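PDB 4NG3: 5-carboxyvanillate decarboxylase from Sphingomonas paucimobilis, which probably catalyses the manganese-dependent, non-oxidative removal of a carboxylate group from the aromatic acid 5-carboxyvanillate. Local coordinates for residues A[226-231]-A[272-277]; A[47-52]-A[297-302]; A[141-146]-A[169-174]. All coordinates share one frame; numbering follows the deposited sequence.

Contact 1: residues A[226-231]-A[272-277]; sequences GHMGEA and SGVESH. With 1DF (4-hydroxy-3-methoxy-5-nitrobenzoic acid), chain J.
His-227 meets Ser-272 first through its main chain: the backbone N donates to Ser-272 OG at 2.9 Å with 156° at the hydrogen. That serine hydroxyl is also hydrogen-bonded to Glu-8, a manganese ligand, and to Thr-270. From the backbone outward, His-227 CB lies 3.7 Å from Ser-272 O. CG stands anti to the carbonyl carbon (chi1 -42°), which swings the imidazole alongside the serine; His-227 CD2 passes 3.1 Å from Ser-272 O, and Ser-272 OG sits over one ring face, toward the rim. His-227 ND1 gives an almost straight bond to Glu-230 OE2, 2.6 Å long and in the ring plane, which fixes how the imidazole is rotated. Both segments follow barrel strands, 223-225 and 267-270, at the C-terminal mouth where TIM-barrel amidohydrolases keep their active sites, and 226-231 coils there with positive phi from His-227 onward, a short left-handed turn. At the tip, His-227 NE2 donates to nitro oxygen O11 of the bound nitrobenzoate at 3.0 Å, more weakly to O22, and also bonds Asp-297. With an alanine in its place, Glu-230, Asp-297 and the nitro group would probably lose their imidazole mate. Gly-226 suits its place because a CB would collide with Ser-272 OG. Farther on, Val-274 CG2 rests 3.6 Å from His-227 C, and the bent, flexible chain of Met-228 curls CE to 3.8 Å from Val-274 CG1.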
loop_
_atom_site.group_PDB
_atom_site.type_symbol
_atom_site.label_atom_id
_atom_site.label_comp_id
_atom_site.label_asym_id
_atom_site.label_seq_id
_atom_site.Cartn_x
_atom_site.Cartn_y
_atom_site.Cartn_z
ATOM N N GLY A 226 3.725 9.981 -8.032
ATOM C CA GLY A 226 2.470 9.961 -8.754
ATOM C C GLY A 226 1.443 9.047 -8.099
ATOM O O GLY A 226 1.640 8.584 -6.978
ATOM N N HIS A 227 0.339 8.801 -8.806
ATOM C CA HIS A 227 -0.687 7.856 -8.351
ATOM C C HIS A 227 -1.195 8.198 -6.955
ATOM O O HIS A 227 -1.326 7.332 -6.082
ATOM C CB HIS A 227 -0.153 6.434 -8.489
ATOM C CG HIS A 227 0.596 6.244 -9.768
ATOM N ND1 HIS A 227 1.964 6.077 -9.817
ATOM C CD2 HIS A 227 0.179 6.313 -11.056
ATOM C CE1 HIS A 227 2.349 6.004 -11.080
ATOM N NE2 HIS A 227 1.286 6.140 -11.852
ATOM N N MET A 228 -1.509 9.483 -6.791
ATOM C CA MET A 228 -2.015 10.051 -5.547
ATOM C C MET A 228 -1.086 9.724 -4.380
ATOM O O MET A 228 -1.531 9.386 -3.288
ATOM C CB MET A 228 -3.468 9.594 -5.267
ATOM C CG MET A 228 -4.309 10.624 -4.475
ATOM S SD MET A 228 -4.521 12.200 -5.337
ATOM C CE MET A 228 -5.890 11.828 -6.437
ATOM N N GLY A 229 0.214 9.849 -4.622
ATOM C CA GLY A 229 1.207 9.677 -3.584
ATOM C C GLY A 229 1.455 8.229 -3.250
ATOM O O GLY A 229 1.947 7.926 -2.160
ATOM N N GLU A 230 1.113 7.336 -4.180
ATOM C CA GLU A 230 1.266 5.892 -3.983
ATOM C C GLU A 230 0.637 5.448 -2.652
ATOM O O GLU A 230 1.151 4.555 -1.955
ATOM C CB GLU A 230 2.742 5.461 -4.096
ATOM C CG GLU A 230 3.499 5.995 -5.354
ATOM C CD GLU A 230 3.022 5.387 -6.673
ATOM O OE1 GLU A 230 2.134 4.511 -6.641
ATOM O OE2 GLU A 230 3.542 5.786 -7.746
ATOM N N ALA A 231 -0.475 6.108 -2.322
ATOM C CA ALA A 231 -1.282 5.853 -1.128
ATOM C C ALA A 231 -0.644 6.246 0.195
ATOM O O ALA A 231 -1.267 6.087 1.240
ATOM C CB ALA A 231 -1.765 4.384 -1.075
ATOM N N SER A 272 -1.821 11.192 -11.213
ATOM C CA SER A 272 -1.726 10.257 -12.333
ATOM C C SER A 272 -2.416 8.931 -12.030
ATOM O O SER A 272 -2.150 8.303 -11.003
ATOM C CB SER A 272 -0.274 10.008 -12.713
ATOM O OG SER A 272 0.489 9.652 -11.580
ATOM N N GLY A 273 -3.325 8.531 -12.907
ATOM C CA GLY A 273 -3.984 7.236 -12.780
ATOM C C GLY A 273 -4.909 7.078 -11.592
ATOM O O GLY A 273 -5.360 5.967 -11.299
ATOM N N VAL A 274 -5.190 8.176 -10.893
ATOM C CA VAL A 274 -6.151 8.145 -9.787
ATOM C C VAL A 274 -7.160 9.272 -9.997
ATOM O O VAL A 274 -7.114 10.304 -9.321
ATOM C CB VAL A 274 -5.471 8.277 -8.396
ATOM C CG1 VAL A 274 -6.502 8.131 -7.258
ATOM C CG2 VAL A 274 -4.365 7.255 -8.247
ATOM N N GLU A 275 -8.082 9.063 -10.935
ATOM C CA GLU A 275 -9.092 10.080 -11.249
ATOM C C GLU A 275 -10.316 9.987 -10.325
ATOM O O GLU A 275 -11.454 9.809 -10.767
ATOM C CB GLU A 275 -9.453 10.022 -12.741
ATOM C CG GLU A 275 -8.223 10.309 -13.587
ATOM C CD GLU A 275 -8.343 9.890 -15.042
ATOM O OE1 GLU A 275 -9.471 9.721 -15.544
ATOM O OE2 GLU A 275 -7.283 9.749 -15.682
ATOM N N SER A 276 -10.052 10.124 -9.031
ATOM C CA SER A 276 -11.090 10.034 -8.017
ATOM C C SER A 276 -11.202 11.363 -7.290
ATOM O O SER A 276 -10.239 11.807 -6.667
ATOM C CB SER A 276 -10.735 8.938 -7.007
ATOM O OG SER A 276 -11.517 9.069 -5.824
ATOM N N HIS A 277 -12.365 12.005 -7.375
ATOM C CA HIS A 277 -12.572 13.259 -6.645
ATOM C C HIS A 277 -12.482 13.043 -5.135
ATOM O O HIS A 277 -12.022 13.923 -4.401
ATOM C CB HIS A 277 -13.929 13.877 -6.983
ATOM C CG HIS A 277 -14.012 14.424 -8.372
ATOM N ND1 HIS A 277 -15.205 14.561 -9.049
ATOM C CD2 HIS A 277 -13.050 14.878 -9.207
ATOM C CE1 HIS A 277 -14.974 15.073 -10.244
ATOM N NE2 HIS A 277 -13.673 15.274 -10.364
HETATM C C1 1DF J . 2.080 1.553 -17.376
HETATM C CO1 1DF J . 1.527 2.470 -16.479
HETATM C CO2 1DF J . 3.393 1.692 -17.803
HETATM C CM1 1DF J . 2.307 3.535 -16.019
HETATM C CM2 1DF J . 4.154 2.747 -17.341
HETATM O OM 1DF J . 5.456 2.945 -17.732
HETATM C CZ 1DF J . 3.614 3.663 -16.463
HETATM C CC 1DF J . 1.317 0.393 -17.907
HETATM C CV 1DF J . 6.244 1.908 -18.205
HETATM O O1 1DF J . 0.062 0.393 -17.903
HETATM O O2 1DF J . 1.954 -0.593 -18.373
HETATM O O3 1DF J . 4.259 4.867 -16.394
HETATM N N 1DF J . 1.902 4.311 -14.878
HETATM O O11 1DF J . 2.584 5.368 -14.501
HETATM O O22 1DF J . 0.846 3.971 -14.216
#

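Contact 2: residues A[47-52]-A[297-302]; sequences PAMIGR and DYPYQP. With MN (manganese (II) ion), chain I; 1DF (4-hydroxy-3-methoxy-5-nitrobenzoic acid), chain J.
Arg-52 and Pro-299 run antiparallel alongside one another, so that the proline CB comes to lie over one face of the guanidinium, offset toward its rim. The arginine chain, bent at chi3, brings Arg-52 NH1 to Pro-299 O at 3.0 Å; this hydrogen bond is far from straight, 135° at the hydrogen, and the oxygen sits out of the guanidinium plane by 29°. A water in that plane accepts a hydrogen bond from Arg-52 NH2 at 2.7 Å and donates to the same carbonyl, which is therefore held both directly and through solvent. The peptide before Pro-299 is cis, a geometry proline tolerates far better than other residues, and it folds the proline back until CB stands over the centre of the Tyr-298 ring, 3.7 Å above its plane. The phenol of Tyr-298 reaches Glu-59, and a second water bridges Tyr-298 OH to Arg-52 O.

Met-49 runs at about a right angle to Tyr-300. Its SD approaches the ring obliquely, 3.7 Å from Tyr-300 CE1, a Met-aromatic contact, and also touches Pro-299 CG at 3.8 Å; the unbranched thioether, bent at chi2 and chi3, can follow both surfaces. On the opposite side of the Tyr-300 ring lies the nitrobenzoate, whose ring carbon CO2 lies over the centre of the Tyr-300 ring, 3.2 Å above its plane, while the tyrosine hydroxyl is tied to Thr-77. A flat, rigid aromatic suits this wall between helix 49-54 and the ligand. In the same loop Asp-297 binds manganese through OD1. A metal-binding aspartate after the last barrel strand is a hallmark of the amidohydrolase active site, and Tyr-300 of this loop adds an aromatic wall to the ligand pocket.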
loop_
_atom_site.group_PDB
_atom_site.type_symbol
_atom_site.label_atom_id
_atom_site.label_comp_id
_atom_site.label_asym_id
_atom_site.label_seq_id
_atom_site.Cartn_x
_atom_site.Cartn_y
_atom_site.Cartn_z
ATOM N N PRO A 47 2.048 -3.727 -29.337
ATOM C CA PRO A 47 2.855 -3.278 -30.478
ATOM C C PRO A 47 2.761 -1.778 -30.800
ATOM O O PRO A 47 3.675 -1.257 -31.444
ATOM C CB PRO A 47 2.296 -4.103 -31.643
ATOM C CG PRO A 47 0.871 -4.377 -31.250
ATOM C CD PRO A 47 0.895 -4.546 -29.758
ATOM N N ALA A 48 1.692 -1.102 -30.392
ATOM C CA ALA A 48 1.533 0.319 -30.712
ATOM C C ALA A 48 2.250 1.259 -29.733
ATOM O O ALA A 48 2.425 2.441 -30.017
ATOM C CB ALA A 48 0.046 0.691 -30.801
ATOM N N MET A 49 2.647 0.737 -28.577
ATOM C CA MET A 49 3.145 1.581 -27.496
ATOM C C MET A 49 4.460 2.333 -27.794
ATOM O O MET A 49 4.634 3.467 -27.349
ATOM C CB MET A 49 3.261 0.776 -26.194
ATOM C CG MET A 49 3.626 1.621 -24.981
ATOM S SD MET A 49 2.413 2.923 -24.623
ATOM C CE MET A 49 0.990 1.962 -24.130
ATOM N N ILE A 50 5.388 1.722 -28.526
ATOM C CA ILE A 50 6.632 2.436 -28.838
ATOM C C ILE A 50 6.329 3.702 -29.652
ATOM O O ILE A 50 6.883 4.784 -29.398
ATOM C CB ILE A 50 7.646 1.562 -29.609
ATOM C CG1 ILE A 50 8.350 0.592 -28.659
ATOM C CG2 ILE A 50 8.691 2.440 -30.320
ATOM C CD1 ILE A 50 9.194 -0.450 -29.370
ATOM N N GLY A 51 5.434 3.561 -30.621
ATOM C CA GLY A 51 5.076 4.674 -31.486
ATOM C C GLY A 51 4.413 5.781 -30.689
ATOM O O GLY A 51 4.692 6.967 -30.885
ATOM N N ARG A 52 3.546 5.398 -29.763
ATOM C CA ARG A 52 2.856 6.398 -28.945
ATOM C C ARG A 52 3.789 7.123 -27.961
ATOM O O ARG A 52 3.694 8.337 -27.793
ATOM C CB ARG A 52 1.631 5.780 -28.261
ATOM C CG ARG A 52 0.686 5.168 -29.298
ATOM C CD ARG A 52 -0.583 4.619 -28.681
ATOM N NE ARG A 52 -1.337 5.672 -28.015
ATOM C CZ ARG A 52 -1.749 5.598 -26.756
ATOM N NH1 ARG A 52 -1.486 4.515 -26.040
ATOM N NH2 ARG A 52 -2.426 6.602 -26.219
ATOM N N ASP A 297 -0.628 10.809 -17.154
ATOM C CA ASP A 297 0.044 9.515 -17.349
ATOM C C ASP A 297 -0.103 9.021 -18.803
ATOM O O ASP A 297 -0.186 7.811 -19.053
ATOM C CB ASP A 297 -0.484 8.455 -16.357
ATOM C CG ASP A 297 0.610 7.563 -15.790
ATOM O OD1 ASP A 297 1.690 7.437 -16.410
ATOM O OD2 ASP A 297 0.370 6.962 -14.714
ATOM N N TYR A 298 -0.130 9.958 -19.752
ATOM C CA TYR A 298 -0.118 9.643 -21.181
ATOM C C TYR A 298 1.234 9.004 -21.537
ATOM O O TYR A 298 2.266 9.417 -20.994
ATOM C CB TYR A 298 -0.302 10.941 -21.983
ATOM C CG TYR A 298 -0.407 10.741 -23.473
ATOM C CD1 TYR A 298 -1.617 10.412 -24.056
ATOM C CD2 TYR A 298 0.704 10.890 -24.298
ATOM C CE1 TYR A 298 -1.724 10.217 -25.420
ATOM C CE2 TYR A 298 0.610 10.691 -25.661
ATOM C CZ TYR A 298 -0.611 10.359 -26.216
ATOM O OH TYR A 298 -0.728 10.166 -27.572
ATOM N N PRO A 299 1.250 8.010 -22.450
ATOM C CA PRO A 299 0.120 7.419 -23.177
ATOM C C PRO A 299 -0.469 6.175 -22.518
ATOM O O PRO A 299 -1.268 5.484 -23.160
ATOM C CB PRO A 299 0.741 7.044 -24.526
ATOM C CG PRO A 299 2.140 6.703 -24.191
ATOM C CD PRO A 299 2.537 7.568 -23.012
ATOM N N TYR A 300 -0.096 5.905 -21.269
ATOM C CA TYR A 300 -0.639 4.757 -20.548
ATOM C C TYR A 300 -2.076 5.009 -20.091
ATOM O O TYR A 300 -2.816 4.067 -19.810
ATOM C CB TYR A 300 0.269 4.379 -19.373
ATOM C CG TYR A 300 1.682 4.085 -19.821
ATOM C CD1 TYR A 300 1.972 2.935 -20.560
ATOM C CD2 TYR A 300 2.719 4.980 -19.557
ATOM C CE1 TYR A 300 3.255 2.669 -20.991
ATOM C CE2 TYR A 300 4.012 4.723 -19.996
ATOM C CZ TYR A 300 4.269 3.563 -20.708
ATOM O OH TYR A 300 5.538 3.282 -21.142
ATOM N N GLN A 301 -2.456 6.285 -20.014
ATOM C CA GLN A 301 -3.840 6.704 -19.765
ATOM C C GLN A 301 -4.217 7.710 -20.839
ATOM O O GLN A 301 -3.356 8.456 -21.313
ATOM C CB GLN A 301 -3.981 7.406 -18.410
ATOM C CG GLN A 301 -3.557 6.598 -17.208
ATOM C CD GLN A 301 -4.734 6.056 -16.436
ATOM O OE1 GLN A 301 -5.892 6.390 -16.716
ATOM N NE2 GLN A 301 -4.450 5.211 -15.459
ATOM N N PRO A 302 -5.503 7.750 -21.218
ATOM C CA PRO A 302 -5.982 8.713 -22.222
ATOM C C PRO A 302 -6.179 10.122 -21.645
ATOM O O PRO A 302 -6.466 10.270 -20.450
ATOM C CB PRO A 302 -7.323 8.114 -22.653
ATOM C CG PRO A 302 -7.788 7.351 -21.447
ATOM C CD PRO A 302 -6.546 6.774 -20.842
HETATM MN MN MN I . 3.561 6.645 -15.439
HETATM C C1 1DF J . 2.080 1.553 -17.376
HETATM C CO1 1DF J . 1.527 2.470 -16.479
HETATM C CO2 1DF J . 3.393 1.692 -17.803
HETATM C CM1 1DF J . 2.307 3.535 -16.019
HETATM C CM2 1DF J . 4.154 2.747 -17.341
HETATM O OM 1DF J . 5.456 2.945 -17.732
HETATM C CZ 1DF J . 3.614 3.663 -16.463
HETATM C CC 1DF J . 1.317 0.393 -17.907
HETATM C CV 1DF J . 6.244 1.908 -18.205
HETATM O O1 1DF J . 0.062 0.393 -17.903
HETATM O O2 1DF J . 1.954 -0.593 -18.373
HETATM O O3 1DF J . 4.259 4.867 -16.394
HETATM N N 1DF J . 1.902 4.311 -14.878
HETATM O O11 1DF J . 2.584 5.368 -14.501
HETATM O O22 1DF J . 0.846 3.971 -14.216
HETATM O O HOH W 1 1.629 9.900 -28.841
HETATM O O HOH W 2 -3.917 6.909 -23.983
HETATM O O HOH W 3 4.353 8.092 -16.948
#

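Contact 3: residues A[141-146]-A[169-174]; sequences LVINSH and LALYIH. With MN (manganese (II) ion), chain I; 1DF (4-hydroxy-3-methoxy-5-nitrobenzoic acid), chain J.
Leu-141 and Leu-171 stand abreast in a parallel pair of strands, the two strands of a beta-alpha-beta unit whose crossover is helix 158-167, part of the TIM barrel. The ladder is regular: Leu-141 N donates to Ala-170 O, Tyr-172 N to Leu-141 O (2.8 Å, 174° at the hydrogen), Ile-143 N to Tyr-172 O, and His-174 N to Ile-143 O. The last rung is weak: Ser-145 N to His-174 O, 2.7 Å but bent to 119°. Along the sheet, Val-142 pairs with Gly-115, and Leu-171 and Ile-173 with strand 223-225, while Asn-144 N is met by the side chain of Gln-82.

Leu-141, Ile-143, Leu-171 and Ile-173 share the face turned outward to the helices. There Leu-171 CD1 wedges between Leu-141 CB (3.7 Å) and Ile-143 CG2 (3.9 Å); branched aliphatic side chains suit this layer between sheet and helices. The other face, with Val-142, Tyr-172, Asn-144 and His-174, looks into the barrel, so its buried polar ends need partners: Tyr-172 OH bonds Glu-8 and Thr-270. Past the strand, Ser-145 OG is hydrogen-bonded to Glu-201 and Asn-205. The Asn-144 amide stands beside the His-174 ring, the planes nearly perpendicular, with Asn-144 OD1 3.3 Å from His-174 ND1. The His-174 ring, its CG trans to the main-chain N (chi1 -177°), extends toward the metal, and its NE2 binds manganese at 2.2 Å.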
loop_
_atom_site.group_PDB
_atom_site.type_symbol
_atom_site.label_atom_id
_atom_site.label_comp_id
_atom_site.label_asym_id
_atom_site.label_seq_id
_atom_site.Cartn_x
_atom_site.Cartn_y
_atom_site.Cartn_z
ATOM N N LEU A 141 14.018 16.249 -12.293
ATOM C CA LEU A 141 14.582 14.925 -12.529
ATOM C C LEU A 141 13.513 13.852 -12.368
ATOM O O LEU A 141 12.523 14.052 -11.659
ATOM C CB LEU A 141 15.718 14.646 -11.534
ATOM C CG LEU A 141 16.911 15.599 -11.616
ATOM C CD1 LEU A 141 17.796 15.456 -10.376
ATOM C CD2 LEU A 141 17.708 15.344 -12.892
ATOM N N VAL A 142 13.731 12.718 -13.037
ATOM C CA VAL A 142 12.902 11.529 -12.870
ATOM C C VAL A 142 13.772 10.272 -12.712
ATOM O O VAL A 142 14.803 10.125 -13.372
ATOM C CB VAL A 142 11.907 11.348 -14.059
ATOM C CG1 VAL A 142 12.657 11.209 -15.397
ATOM C CG2 VAL A 142 10.974 10.154 -13.818
ATOM N N ILE A 143 13.357 9.376 -11.823
ATOM C CA ILE A 143 13.994 8.074 -11.673
ATOM C C ILE A 143 12.877 7.066 -11.393
ATOM O O ILE A 143 11.841 7.435 -10.855
ATOM C CB ILE A 143 15.081 8.074 -10.551
ATOM C CG1 ILE A 143 16.071 6.922 -10.745
ATOM C CG2 ILE A 143 14.454 8.053 -9.163
ATOM C CD1 ILE A 143 16.892 7.045 -12.018
ATOM N N ASN A 144 13.057 5.811 -11.804
ATOM C CA ASN A 144 11.991 4.825 -11.642
ATOM C C ASN A 144 12.216 3.874 -10.483
ATOM O O ASN A 144 12.839 2.835 -10.656
ATOM C CB ASN A 144 11.803 4.045 -12.941
ATOM C CG ASN A 144 11.625 4.963 -14.119
ATOM O OD1 ASN A 144 10.589 5.612 -14.258
ATOM N ND2 ASN A 144 12.644 5.055 -14.953
ATOM N N SER A 145 11.696 4.239 -9.309
ATOM C CA SER A 145 11.916 3.482 -8.075
ATOM C C SER A 145 13.327 2.897 -7.976
ATOM O O SER A 145 14.315 3.592 -8.236
ATOM C CB SER A 145 10.862 2.385 -7.896
ATOM O OG SER A 145 10.794 2.010 -6.527
ATOM N N HIS A 146 13.416 1.613 -7.657
ATOM C CA HIS A 146 14.696 0.980 -7.313
ATOM C C HIS A 146 15.733 0.935 -8.434
ATOM O O HIS A 146 15.397 0.959 -9.623
ATOM C CB HIS A 146 14.459 -0.443 -6.796
ATOM C CG HIS A 146 14.364 -1.477 -7.875
ATOM N ND1 HIS A 146 15.466 -2.124 -8.388
ATOM C CD2 HIS A 146 13.293 -1.984 -8.529
ATOM C CE1 HIS A 146 15.078 -2.986 -9.313
ATOM N NE2 HIS A 146 13.764 -2.918 -9.419
ATOM N N LEU A 169 16.703 20.836 -8.109
ATOM C CA LEU A 169 15.703 20.153 -8.926
ATOM C C LEU A 169 14.884 19.158 -8.105
ATOM O O LEU A 169 15.433 18.399 -7.297
ATOM C CB LEU A 169 16.374 19.413 -10.084
ATOM C CG LEU A 169 17.150 20.278 -11.082
ATOM C CD1 LEU A 169 17.774 19.404 -12.155
ATOM C CD2 LEU A 169 16.223 21.328 -11.705
ATOM N N ALA A 170 13.571 19.160 -8.316
ATOM C CA ALA A 170 12.713 18.158 -7.699
ATOM C C ALA A 170 12.892 16.811 -8.411
ATOM O O ALA A 170 13.152 16.761 -9.617
ATOM C CB ALA A 170 11.240 18.605 -7.737
ATOM N N LEU A 171 12.780 15.723 -7.657
ATOM C CA LEU A 171 12.950 14.382 -8.221
ATOM C C LEU A 171 11.624 13.641 -8.188
ATOM O O LEU A 171 11.095 13.377 -7.123
ATOM C CB LEU A 171 13.993 13.576 -7.432
ATOM C CG LEU A 171 14.075 12.090 -7.826
ATOM C CD1 LEU A 171 14.683 11.901 -9.226
ATOM C CD2 LEU A 171 14.807 11.243 -6.767
ATOM N N TYR A 172 11.110 13.311 -9.364
ATOM C CA TYR A 172 9.902 12.505 -9.496
ATOM C C TYR A 172 10.361 11.064 -9.402
ATOM O O TYR A 172 11.114 10.603 -10.265
ATOM C CB TYR A 172 9.267 12.769 -10.874
ATOM C CG TYR A 172 7.782 12.472 -10.975
ATOM C CD1 TYR A 172 7.265 11.227 -10.607
ATOM C CD2 TYR A 172 6.897 13.440 -11.430
ATOM C CE1 TYR A 172 5.901 10.961 -10.693
ATOM C CE2 TYR A 172 5.541 13.184 -11.528
ATOM C CZ TYR A 172 5.048 11.951 -11.160
ATOM O OH TYR A 172 3.693 11.702 -11.253
ATOM N N ILE A 173 9.958 10.361 -8.344
ATOM C CA ILE A 173 10.229 8.935 -8.260
ATOM C C ILE A 173 9.034 8.192 -8.842
ATOM O O ILE A 173 7.995 8.053 -8.193
ATOM C CB ILE A 173 10.529 8.448 -6.824
ATOM C CG1 ILE A 173 11.764 9.177 -6.277
ATOM C CG2 ILE A 173 10.767 6.937 -6.829
ATOM C CD1 ILE A 173 12.243 8.684 -4.920
ATOM N N HIS A 174 9.191 7.758 -10.092
ATOM C CA HIS A 174 8.147 7.062 -10.837
ATOM C C HIS A 174 8.231 5.561 -10.540
ATOM O O HIS A 174 9.284 5.061 -10.120
ATOM C CB HIS A 174 8.345 7.354 -12.332
ATOM C CG HIS A 174 7.295 6.762 -13.221
ATOM N ND1 HIS A 174 7.342 5.458 -13.661
ATOM C CD2 HIS A 174 6.173 7.301 -13.758
ATOM C CE1 HIS A 174 6.287 5.213 -14.418
ATOM N NE2 HIS A 174 5.565 6.318 -14.499
HETATM MN MN MN I . 3.561 6.645 -15.439
HETATM C C1 1DF J . 2.080 1.553 -17.376
HETATM C CO1 1DF J . 1.527 2.470 -16.479
HETATM C CO2 1DF J . 3.393 1.692 -17.803
HETATM C CM1 1DF J . 2.307 3.535 -16.019
HETATM C CM2 1DF J . 4.154 2.747 -17.341
HETATM O OM 1DF J . 5.456 2.945 -17.732
HETATM C CZ 1DF J . 3.614 3.663 -16.463
HETATM C CC 1DF J . 1.317 0.393 -17.907
HETATM C CV 1DF J . 6.244 1.908 -18.205
HETATM O O1 1DF J . 0.062 0.393 -17.903
HETATM O O2 1DF J . 1.954 -0.593 -18.373
HETATM O O3 1DF J . 4.259 4.867 -16.394
HETATM N N 1DF J . 1.902 4.311 -14.878
HETATM O O11 1DF J . 2.584 5.368 -14.501
HETATM O O22 1DF J . 0.846 3.971 -14.216
HETATM O O HOH W 3 4.353 8.092 -16.948
#

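How the contacts relate
Along the chain, contact 2 spans the others: between 47-52 and 297-302 come first the strand pair of contact 3 and then contact 1. Their centres lie 16 to 20 Å apart, yet all three meet the nitrobenzoate, and all belong to one TIM barrel. Contact 3 supplies neighbouring strands of the wall, whereas contact 1 and the later segment of contact 2 are built from what follows strands 223-225, 267-270 and 292-293. Contacts 2 and 3 each give the manganese a ligand and share a metal-bound water; contact 1 touches both, meeting contact 3 where Tyr-172 OH lies against Gly-226. Residues distant in sequence thus converge on one metal site, with the second subunit adjoining contacts 1 and 2.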